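Uncharacterized protein (Pseudomonas aeruginosa PAO1, PDB 4R1D) binds calcium and is probably a lipase of the alpha/beta-hydrolase family, an effector of the H2 type VI secretion system held by its immunity protein Tli4. Local coordinates at residues L105-V113 with A207-N215. Sequence-based numbering, arbitrary orientation.
Sequences LLKAEQVEV and AGYNWLQSN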
# COMPACT_ATOMS: atom_id res chain seq x y z
N LEU A 105 -1.49 11.16 -0.04
CA LEU A 105 -2.16 10.28 -0.99
C LEU A 105 -1.99 8.79 -0.68
O LEU A 105 -2.82 7.98 -1.06
CB LEU A 105 -1.68 10.57 -2.40
CG LEU A 105 -2.00 12.00 -2.87
CD1 LEU A 105 -1.27 12.33 -4.15
CD2 LEU A 105 -3.52 12.18 -3.03
N LEU A 106 -0.91 8.43 0.00
CA LEU A 106 -0.70 7.02 0.38
C LEU A 106 -1.10 6.85 1.84
O LEU A 106 -0.29 6.48 2.70
CB LEU A 106 0.74 6.57 0.10
CG LEU A 106 1.13 6.57 -1.39
CD1 LEU A 106 2.61 6.29 -1.59
CD2 LEU A 106 0.27 5.59 -2.21
N LYS A 107 -2.37 7.14 2.10
CA LYS A 107 -2.97 7.10 3.41
C LYS A 107 -4.00 5.99 3.34
O LYS A 107 -4.91 6.03 2.50
CB LYS A 107 -3.64 8.44 3.72
CG LYS A 107 -3.47 8.93 5.14
CD LYS A 107 -3.76 10.42 5.24
CE LYS A 107 -3.64 10.92 6.67
NZ LYS A 107 -3.74 12.41 6.78
N ALA A 108 -3.84 4.99 4.21
CA ALA A 108 -4.64 3.77 4.15
C ALA A 108 -6.14 4.02 4.01
O ALA A 108 -6.80 3.40 3.17
CB ALA A 108 -4.35 2.89 5.36
N GLU A 109 -6.68 4.92 4.83
CA GLU A 109 -8.13 5.14 4.90
C GLU A 109 -8.67 5.89 3.70
O GLU A 109 -9.88 6.05 3.55
CB GLU A 109 -8.48 5.93 6.17
CG GLU A 109 -8.26 5.18 7.47
CD GLU A 109 -9.37 4.20 7.78
OE1 GLU A 109 -10.47 4.32 7.17
OE2 GLU A 109 -9.16 3.30 8.62
N GLN A 110 -7.76 6.38 2.85
CA GLN A 110 -8.13 7.26 1.76
C GLN A 110 -7.80 6.69 0.38
O GLN A 110 -7.87 7.40 -0.62
CB GLN A 110 -7.48 8.64 1.95
CG GLN A 110 -7.99 9.32 3.23
CD GLN A 110 -7.29 10.63 3.54
OE1 GLN A 110 -6.54 11.16 2.72
NE2 GLN A 110 -7.52 11.15 4.74
N VAL A 111 -7.44 5.40 0.34
CA VAL A 111 -7.18 4.72 -0.92
C VAL A 111 -8.04 3.47 -1.05
O VAL A 111 -8.60 3.00 -0.08
CB VAL A 111 -5.68 4.30 -1.06
CG1 VAL A 111 -4.76 5.53 -1.03
CG2 VAL A 111 -5.29 3.26 0.01
N GLU A 112 -8.13 2.94 -2.27
CA GLU A 112 -8.81 1.66 -2.51
C GLU A 112 -8.16 0.92 -3.68
O GLU A 112 -7.48 1.52 -4.51
CB GLU A 112 -10.30 1.88 -2.80
CG GLU A 112 -10.55 2.68 -4.06
CD GLU A 112 -12.04 2.91 -4.36
OE1 GLU A 112 -12.88 2.65 -3.48
OE2 GLU A 112 -12.34 3.36 -5.48
N VAL A 113 -8.35 -0.39 -3.72
CA VAL A 113 -7.86 -1.18 -4.85
C VAL A 113 -8.32 -0.62 -6.19
O VAL A 113 -9.48 -0.23 -6.34
CB VAL A 113 -8.33 -2.63 -4.74
CG1 VAL A 113 -7.95 -3.41 -6.00
CG2 VAL A 113 -7.75 -3.26 -3.48
N ALA A 207 -7.01 -11.52 -5.71
CA ALA A 207 -7.48 -10.78 -4.54
C ALA A 207 -6.53 -9.65 -4.16
O ALA A 207 -5.94 -9.66 -3.07
CB ALA A 207 -7.68 -11.73 -3.37
N GLY A 208 -6.38 -8.67 -5.04
CA GLY A 208 -5.61 -7.49 -4.70
C GLY A 208 -6.20 -6.85 -3.45
O GLY A 208 -7.40 -6.98 -3.17
N TYR A 209 -5.37 -6.14 -2.68
CA TYR A 209 -5.83 -5.56 -1.43
C TYR A 209 -5.08 -4.28 -1.08
O TYR A 209 -4.00 -4.01 -1.60
CB TYR A 209 -5.73 -6.58 -0.29
CG TYR A 209 -4.30 -7.00 0.01
CD1 TYR A 209 -3.74 -8.10 -0.62
CD2 TYR A 209 -3.53 -6.31 0.92
CE1 TYR A 209 -2.44 -8.48 -0.36
CE2 TYR A 209 -2.22 -6.68 1.20
CZ TYR A 209 -1.69 -7.77 0.56
OH TYR A 209 -0.39 -8.15 0.83
N ASN A 210 -5.68 -3.49 -0.21
CA ASN A 210 -5.11 -2.23 0.20
C ASN A 210 -3.99 -2.51 1.19
O ASN A 210 -4.23 -2.69 2.37
CB ASN A 210 -6.21 -1.37 0.83
CG ASN A 210 -5.68 -0.10 1.47
OD1 ASN A 210 -4.49 0.22 1.38
ND2 ASN A 210 -6.58 0.66 2.11
N TRP A 211 -2.77 -2.57 0.67
CA TRP A 211 -1.60 -2.97 1.47
C TRP A 211 -1.17 -1.92 2.50
O TRP A 211 -0.37 -2.20 3.39
CB TRP A 211 -0.43 -3.37 0.55
CG TRP A 211 -0.12 -2.34 -0.49
CD1 TRP A 211 -0.59 -2.29 -1.78
CD2 TRP A 211 0.71 -1.18 -0.32
NE1 TRP A 211 -0.09 -1.18 -2.42
CE2 TRP A 211 0.71 -0.48 -1.54
CE3 TRP A 211 1.46 -0.68 0.75
CZ2 TRP A 211 1.42 0.70 -1.73
CZ3 TRP A 211 2.18 0.51 0.56
CH2 TRP A 211 2.15 1.18 -0.67
N LEU A 212 -1.71 -0.71 2.41
CA LEU A 212 -1.41 0.32 3.42
C LEU A 212 -2.13 0.07 4.74
O LEU A 212 -1.65 0.44 5.82
CB LEU A 212 -1.78 1.70 2.89
CG LEU A 212 -0.83 2.21 1.81
CD1 LEU A 212 -1.48 3.35 1.05
CD2 LEU A 212 0.48 2.69 2.48
N GLN A 213 -3.31 -0.55 4.67
CA GLN A 213 -4.08 -0.77 5.87
C GLN A 213 -3.56 -2.02 6.56
O GLN A 213 -2.78 -2.78 5.97
CB GLN A 213 -5.56 -0.95 5.53
CG GLN A 213 -5.87 -2.33 4.98
CD GLN A 213 -7.29 -2.43 4.45
OE1 GLN A 213 -8.11 -1.52 4.68
NE2 GLN A 213 -7.58 -3.51 3.74
N SER A 214 -4.00 -2.25 7.80
CA SER A 214 -3.62 -3.47 8.51
C SER A 214 -3.99 -4.71 7.72
O SER A 214 -5.07 -4.79 7.14
CB SER A 214 -4.29 -3.56 9.88
OG SER A 214 -3.84 -4.72 10.56
N ASN A 215 -3.10 -5.68 7.71
CA ASN A 215 -3.41 -6.96 7.11
C ASN A 215 -4.59 -7.64 7.79
O ASN A 215 -5.26 -8.47 7.19
CB ASN A 215 -2.15 -7.83 7.08
CG ASN A 215 -1.08 -7.22 6.21
OD1 ASN A 215 -0.06 -6.73 6.71
ND2 ASN A 215 -1.34 -7.18 4.91
O HOH W 1 -9.57 0.25 1.21
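An Asx turn, in which the side chain of Asn210 opens a type I beta turn running to Gln213, brings that side-chain amide to the 3-10 turn at Ala108 and Glu109. One side-chain amide serves both segments: OD1 of Asn210 accepts from the backbone N of Leu212 at 3.1 Å, the donor standing above the carbonyl plane, while ND2 of Asn210 donates a hydrogen bond to O of Ala108 at 2.9 Å. That second bond is moderately bent (149° at the hydrogen), yet Ala108 O lies nearly in the plane of the amide. With CG anti to the backbone N (chi1 172°), Asn210 reaches out to the other segment, and a water accepting from ND2 and donating to Val111 O adds a second bridge. The two partners of ND2 together with the Asx bond should fix the rotation of the amide. Val111 crosses it at about a right angle, CG2 lying 3.4 Å from OD1 of Asn210. Apolar contacts extend this grip: CB of Ala108 sits 3.8 Å from CB of Leu212, and CD1 of Leu212 reaches CB of Leu106 at 4.0 Å. Farther along, CG2 of Val113 rests 3.6 Å from CA of Tyr209. The contact thus joins strand 111-113, outermost within this chain in the small antiparallel sheet, to the loop between strand 201-206 and helix 215-238, with Leu62 of strand 62-64 packing against Val111, Trp211 and Leu212.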